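Local structure of Lmo0325 protein (Listeria monocytogenes EGD-e, 4RYK) at residues Leu227-Lys231 with Val248-Gln253; Ala273-Trp277 with Ala286-Ser290. The protein probably binds DNA as a transcriptional regulator of the Rgg type, joining a helix-turn-helix domain to an all-helical, TPR-like C-terminal domain. The contacts are given in a common frame with arbitrary orientation. Numbering follows the deposited sequence.

Contact 1. Residues Leu227-Lys231 with Val248-Gln253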
loop_
_atom_site.group_PDB
_atom_site.type_symbol
_atom_site.label_atom_id
_atom_site.label_comp_id
_atom_site.label_asym_id
_atom_site.label_seq_id
_atom_site.Cartn_x
_atom_site.Cartn_y
_atom_site.Cartn_z
ATOM N N LEU A 227 -9.445 2.606 20.522
ATOM C CA LEU A 227 -8.018 2.355 20.586
ATOM C C LEU A 227 -7.700 0.891 20.329
ATOM O O LEU A 227 -6.751 0.576 19.590
ATOM C CB LEU A 227 -7.426 2.782 21.940
ATOM C CG LEU A 227 -5.951 2.430 22.186
ATOM C CD1 LEU A 227 -5.025 3.062 21.161
ATOM C CD2 LEU A 227 -5.492 2.888 23.543
ATOM N N GLU A 228 -8.471 -0.012 20.923
ATOM C CA GLU A 228 -8.228 -1.447 20.716
ATOM C C GLU A 228 -8.313 -1.791 19.211
ATOM O O GLU A 228 -7.560 -2.640 18.690
ATOM C CB GLU A 228 -9.198 -2.238 21.593
ATOM C CG GLU A 228 -9.295 -3.738 21.360
ATOM C CD GLU A 228 -10.623 -4.368 21.894
ATOM O OE1 GLU A 228 -11.267 -3.817 22.850
ATOM O OE2 GLU A 228 -11.026 -5.435 21.333
ATOM N N LYS A 229 -9.196 -1.112 18.487
ATOM C CA LYS A 229 -9.306 -1.332 17.051
ATOM C C LYS A 229 -8.130 -0.767 16.307
ATOM O O LYS A 229 -7.695 -1.335 15.324
ATOM C CB LYS A 229 -10.533 -0.665 16.460
ATOM C CG LYS A 229 -11.851 -1.236 16.944
ATOM C CD LYS A 229 -12.153 -2.609 16.374
ATOM C CE LYS A 229 -12.941 -3.351 17.448
ATOM N NZ LYS A 229 -13.651 -4.467 16.873
ATOM N N LEU A 230 -7.673 0.399 16.732
ATOM C CA LEU A 230 -6.493 1.005 16.129
ATOM C C LEU A 230 -5.279 0.057 16.343
ATOM O O LEU A 230 -4.506 -0.166 15.432
ATOM C CB LEU A 230 -6.231 2.359 16.750
ATOM C CG LEU A 230 -4.881 2.962 16.379
ATOM C CD1 LEU A 230 -4.808 3.197 14.901
ATOM C CD2 LEU A 230 -4.686 4.279 17.083
ATOM N N LYS A 231 -5.136 -0.478 17.546
ATOM C CA LYS A 231 -4.082 -1.451 17.852
ATOM C C LYS A 231 -4.189 -2.658 16.935
ATOM O O LYS A 231 -3.218 -3.022 16.254
ATOM C CB LYS A 231 -4.155 -1.950 19.281
ATOM C CG LYS A 231 -3.760 -0.942 20.339
ATOM C CD LYS A 231 -2.254 -0.855 20.478
ATOM C CE LYS A 231 -1.796 0.000 21.667
ATOM N NZ LYS A 231 -0.315 -0.154 21.846
ATOM N N VAL A 248 1.248 5.863 16.804
ATOM C CA VAL A 248 0.019 6.604 17.140
ATOM C C VAL A 248 -0.738 5.901 18.246
ATOM O O VAL A 248 -1.125 6.546 19.251
ATOM C CB VAL A 248 -0.882 6.793 15.931
ATOM C CG1 VAL A 248 -2.146 7.538 16.346
ATOM C CG2 VAL A 248 -0.175 7.567 14.823
ATOM N N ALA A 249 -0.930 4.588 18.085
ATOM C CA ALA A 249 -1.586 3.766 19.133
ATOM C C ALA A 249 -0.852 3.825 20.478
ATOM O O ALA A 249 -1.483 3.925 21.534
ATOM C CB ALA A 249 -1.711 2.324 18.682
ATOM N N ASN A 250 0.481 3.800 20.444
ATOM C CA ASN A 250 1.246 3.937 21.676
ATOM C C ASN A 250 1.013 5.293 22.331
ATOM O O ASN A 250 0.878 5.355 23.562
ATOM C CB ASN A 250 2.756 3.739 21.483
ATOM C CG ASN A 250 3.160 2.268 21.314
ATOM O OD1 ASN A 250 2.396 1.348 21.601
ATOM N ND2 ASN A 250 4.393 2.055 20.868
ATOM N N TYR A 251 0.988 6.368 21.524
ATOM C CA TYR A 251 0.670 7.683 22.034
ATOM C C TYR A 251 -0.702 7.706 22.761
ATOM O O TYR A 251 -0.814 8.124 23.912
ATOM C CB TYR A 251 0.682 8.749 20.928
ATOM C CG TYR A 251 0.276 10.071 21.524
ATOM C CD1 TYR A 251 -1.056 10.442 21.582
ATOM C CD2 TYR A 251 1.227 10.916 22.089
ATOM C CE1 TYR A 251 -1.448 11.633 22.196
ATOM C CE2 TYR A 251 0.871 12.094 22.699
ATOM C CZ TYR A 251 -0.472 12.458 22.765
ATOM O OH TYR A 251 -0.797 13.646 23.383
ATOM N N TYR A 252 -1.749 7.274 22.082
ATOM C CA TYR A 252 -3.085 7.303 22.700
ATOM C C TYR A 252 -3.263 6.372 23.921
ATOM O O TYR A 252 -4.013 6.703 24.840
ATOM C CB TYR A 252 -4.190 7.099 21.641
ATOM C CG TYR A 252 -4.326 8.297 20.725
ATOM C CD1 TYR A 252 -4.700 9.544 21.227
ATOM C CD2 TYR A 252 -4.100 8.195 19.369
ATOM C CE1 TYR A 252 -4.827 10.648 20.401
ATOM C CE2 TYR A 252 -4.212 9.303 18.524
ATOM C CZ TYR A 252 -4.548 10.520 19.044
ATOM O OH TYR A 252 -4.662 11.614 18.224
ATOM N N GLN A 253 -2.548 5.255 23.967
ATOM C CA GLN A 253 -2.596 4.341 25.114
ATOM C C GLN A 253 -1.993 5.098 26.305
ATOM O O GLN A 253 -2.492 5.027 27.449
ATOM C CB GLN A 253 -1.840 3.045 24.825
ATOM C CG GLN A 253 -1.802 2.041 25.972
ATOM C CD GLN A 253 -3.198 1.642 26.453
ATOM O OE1 GLN A 253 -3.740 0.669 25.973
ATOM N NE2 GLN A 253 -3.805 2.433 27.352
#
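The segments 227-231 and 248-253 are single stretches of two antiparallel helices, their N-to-C directions 154° apart and their axes approaching to 9.6 Å. The backbones come nearest where the CA atoms of K231 and A249 lie 5.9 Å apart, a spacing that the small alanine side chain permits. The CA-to-CB bond of A249 points toward the partner helix: its CB meets CD2 of L230 at 3.9 Å and CD of K231 at 3.7 Å. L227, one turn before K231, extends the apolar seam in the other direction, with CD1 4.2 Å from CB of Y252 and CD2 3.6 Å from CA of Q253. L230 also reaches V248, CD2 to CG1 at 4.2 Å. At the edge of this seam the aliphatic part of K231 lies over A249 and carries its ammonium to N250, where NZ and OD1 form a weak hydrogen bond of 3.1 Å. The N250 amide is held chiefly by the second subunit, bonding to the backbone oxygen of E279 and the ring of H281 there. Such antiparallel pairing of successive helices is consistent with the TPR-like repeats of an Rgg C-terminal domain. Helix 197-216 flanks the pair, F207 touching L230 and OD2 of D212 hydrogen-bonded to the Y252 hydroxyl, while helices 263-279 and 283-300 pack against helix 243-259.

Contact 2. Residues Ala273-Trp277 with Ala286-Ser290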
loop_
_atom_site.group_PDB
_atom_site.type_symbol
_atom_site.label_atom_id
_atom_site.label_comp_id
_atom_site.label_asym_id
_atom_site.label_seq_id
_atom_site.Cartn_x
_atom_site.Cartn_y
_atom_site.Cartn_z
ATOM N N ALA A 273 6.479 7.998 22.362
ATOM C CA ALA A 273 5.955 8.012 21.020
ATOM C C ALA A 273 6.435 9.266 20.255
ATOM O O ALA A 273 6.869 9.171 19.113
ATOM C CB ALA A 273 4.453 7.938 21.031
ATOM N N ILE A 274 6.361 10.420 20.894
ATOM C CA ILE A 274 6.855 11.653 20.301
ATOM C C ILE A 274 8.340 11.572 19.922
ATOM O O ILE A 274 8.732 11.979 18.828
ATOM C CB ILE A 274 6.589 12.801 21.279
ATOM C CG1 ILE A 274 5.101 13.112 21.258
ATOM C CG2 ILE A 274 7.418 14.060 20.973
ATOM C CD1 ILE A 274 4.646 13.917 22.454
ATOM N N GLN A 275 9.156 11.053 20.823
ATOM C CA GLN A 275 10.580 10.862 20.543
ATOM C C GLN A 275 10.804 9.904 19.393
ATOM O O GLN A 275 11.752 10.050 18.635
ATOM C CB GLN A 275 11.260 10.334 21.806
ATOM C CG GLN A 275 12.769 10.140 21.772
ATOM C CD GLN A 275 13.584 11.362 21.367
ATOM O OE1 GLN A 275 13.230 12.520 21.673
ATOM N NE2 GLN A 275 14.715 11.100 20.665
ATOM N N THR A 276 9.935 8.902 19.278
ATOM C CA THR A 276 10.041 7.927 18.230
ATOM C C THR A 276 9.735 8.570 16.907
ATOM O O THR A 276 10.441 8.338 15.932
ATOM C CB THR A 276 9.133 6.715 18.464
ATOM O OG1 THR A 276 9.553 6.023 19.647
ATOM C CG2 THR A 276 9.266 5.758 17.311
ATOM N N TRP A 277 8.690 9.388 16.843
ATOM C CA TRP A 277 8.440 10.112 15.604
ATOM C C TRP A 277 9.664 10.976 15.217
ATOM O O TRP A 277 9.999 11.095 14.017
ATOM C CB TRP A 277 7.205 11.001 15.694
ATOM C CG TRP A 277 5.909 10.262 15.499
ATOM C CD1 TRP A 277 5.590 9.451 14.469
ATOM C CD2 TRP A 277 4.768 10.317 16.333
ATOM N NE1 TRP A 277 4.334 8.980 14.607
ATOM C CE2 TRP A 277 3.809 9.484 15.769
ATOM C CE3 TRP A 277 4.483 10.947 17.546
ATOM C CZ2 TRP A 277 2.559 9.299 16.333
ATOM C CZ3 TRP A 277 3.268 10.740 18.123
ATOM C CH2 TRP A 277 2.307 9.929 17.505
ATOM N N ALA A 286 5.872 14.831 15.161
ATOM C CA ALA A 286 6.278 14.922 16.570
ATOM C C ALA A 286 5.852 16.250 17.189
ATOM O O ALA A 286 5.474 16.295 18.349
ATOM C CB ALA A 286 7.760 14.788 16.734
ATOM N N ASP A 287 6.043 17.322 16.437
ATOM C CA ASP A 287 5.728 18.687 16.872
ATOM C C ASP A 287 4.247 18.831 17.126
ATOM O O ASP A 287 3.822 19.378 18.138
ATOM C CB ASP A 287 6.082 19.701 15.771
ATOM C CG ASP A 287 7.600 19.916 15.607
ATOM O OD1 ASP A 287 8.361 19.547 16.515
ATOM O OD2 ASP A 287 8.035 20.467 14.559
ATOM N N LEU A 288 3.465 18.319 16.193
ATOM C CA LEU A 288 2.041 18.375 16.355
ATOM C C LEU A 288 1.572 17.617 17.585
ATOM O O LEU A 288 0.756 18.135 18.356
ATOM C CB LEU A 288 1.348 17.890 15.105
ATOM C CG LEU A 288 -0.149 17.886 15.287
ATOM C CD1 LEU A 288 -0.719 19.318 15.376
ATOM C CD2 LEU A 288 -0.794 17.070 14.173
ATOM N N TYR A 289 2.110 16.427 17.827
ATOM C CA TYR A 289 1.667 15.646 18.984
ATOM C C TYR A 289 2.147 16.232 20.286
ATOM O O TYR A 289 1.489 16.001 21.287
ATOM C CB TYR A 289 2.065 14.153 18.922
ATOM C CG TYR A 289 1.039 13.385 18.165
ATOM C CD1 TYR A 289 1.119 13.278 16.812
ATOM C CD2 TYR A 289 -0.055 12.836 18.803
ATOM C CE1 TYR A 289 0.156 12.624 16.096
ATOM C CE2 TYR A 289 -1.029 12.183 18.096
ATOM C CZ TYR A 289 -0.907 12.088 16.743
ATOM O OH TYR A 289 -1.845 11.455 16.009
ATOM N N SER A 290 3.296 16.920 20.290
ATOM C CA SER A 290 3.712 17.714 21.460
ATOM C C SER A 290 2.699 18.763 21.879
ATOM O O SER A 290 2.530 18.994 23.052
ATOM C CB SER A 290 5.009 18.456 21.194
ATOM O OG SER A 290 5.964 17.470 20.906
#
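A286 opens the segment 286-290 at the point where it comes nearest to 273-277, its CA 5.0 Å from that of I274. The two helix segments run antiparallel at 159°, with axes 9.0 Å apart, and join the final two helices of the chain as a hairpin in the Rgg-type C-terminal domain. The methyl group of A286 fits between two residues of the facing helix, CB lying 3.6 Å from O of I274 and 4.0 Å from CB of W277. One turn on, Y289 points toward the partner and forms an offset stack with W277: the tyrosine ring and the six-membered ring of the indole have centroids 4.4 Å apart and planes inclined by 25°. CZ3 of W277 lies over one face of the Y289 ring, 3.5 Å from CG. The tyrosine's CB also packs on CG1 of I274 at 4.0 Å. S290 closes the segment with OG 3.7 Å from CG2 of I274; this hydroxyl donates to O of A286 at 2.9 Å, so its polarity is satisfied within its own helix. The contact therefore rests on dispersion forces and the exclusion of water, with an aromatic stack beside a close alanine approach.

Overall arrangement
Beyond the N-terminal helix-turn-helix region, both contacts fall in the C-terminal half of the chain. Contact 1 closes the turn between helices 220-235 and 243-259; contact 2 then closes the shorter one between helices 263-279 and 283-300. They neither nest nor cross: one hairpin is complete before the next begins, as in a TPR-like array. Their centres are 14 Å apart, and they meet directly. W277 packs on V248, A273 on the backbone of Y251, and Y289 on both Y251, edge-to-face, and Y252. Helix 243-259 thus belongs to one hairpin while bearing on the other, tying the last four helices into a continuous stack.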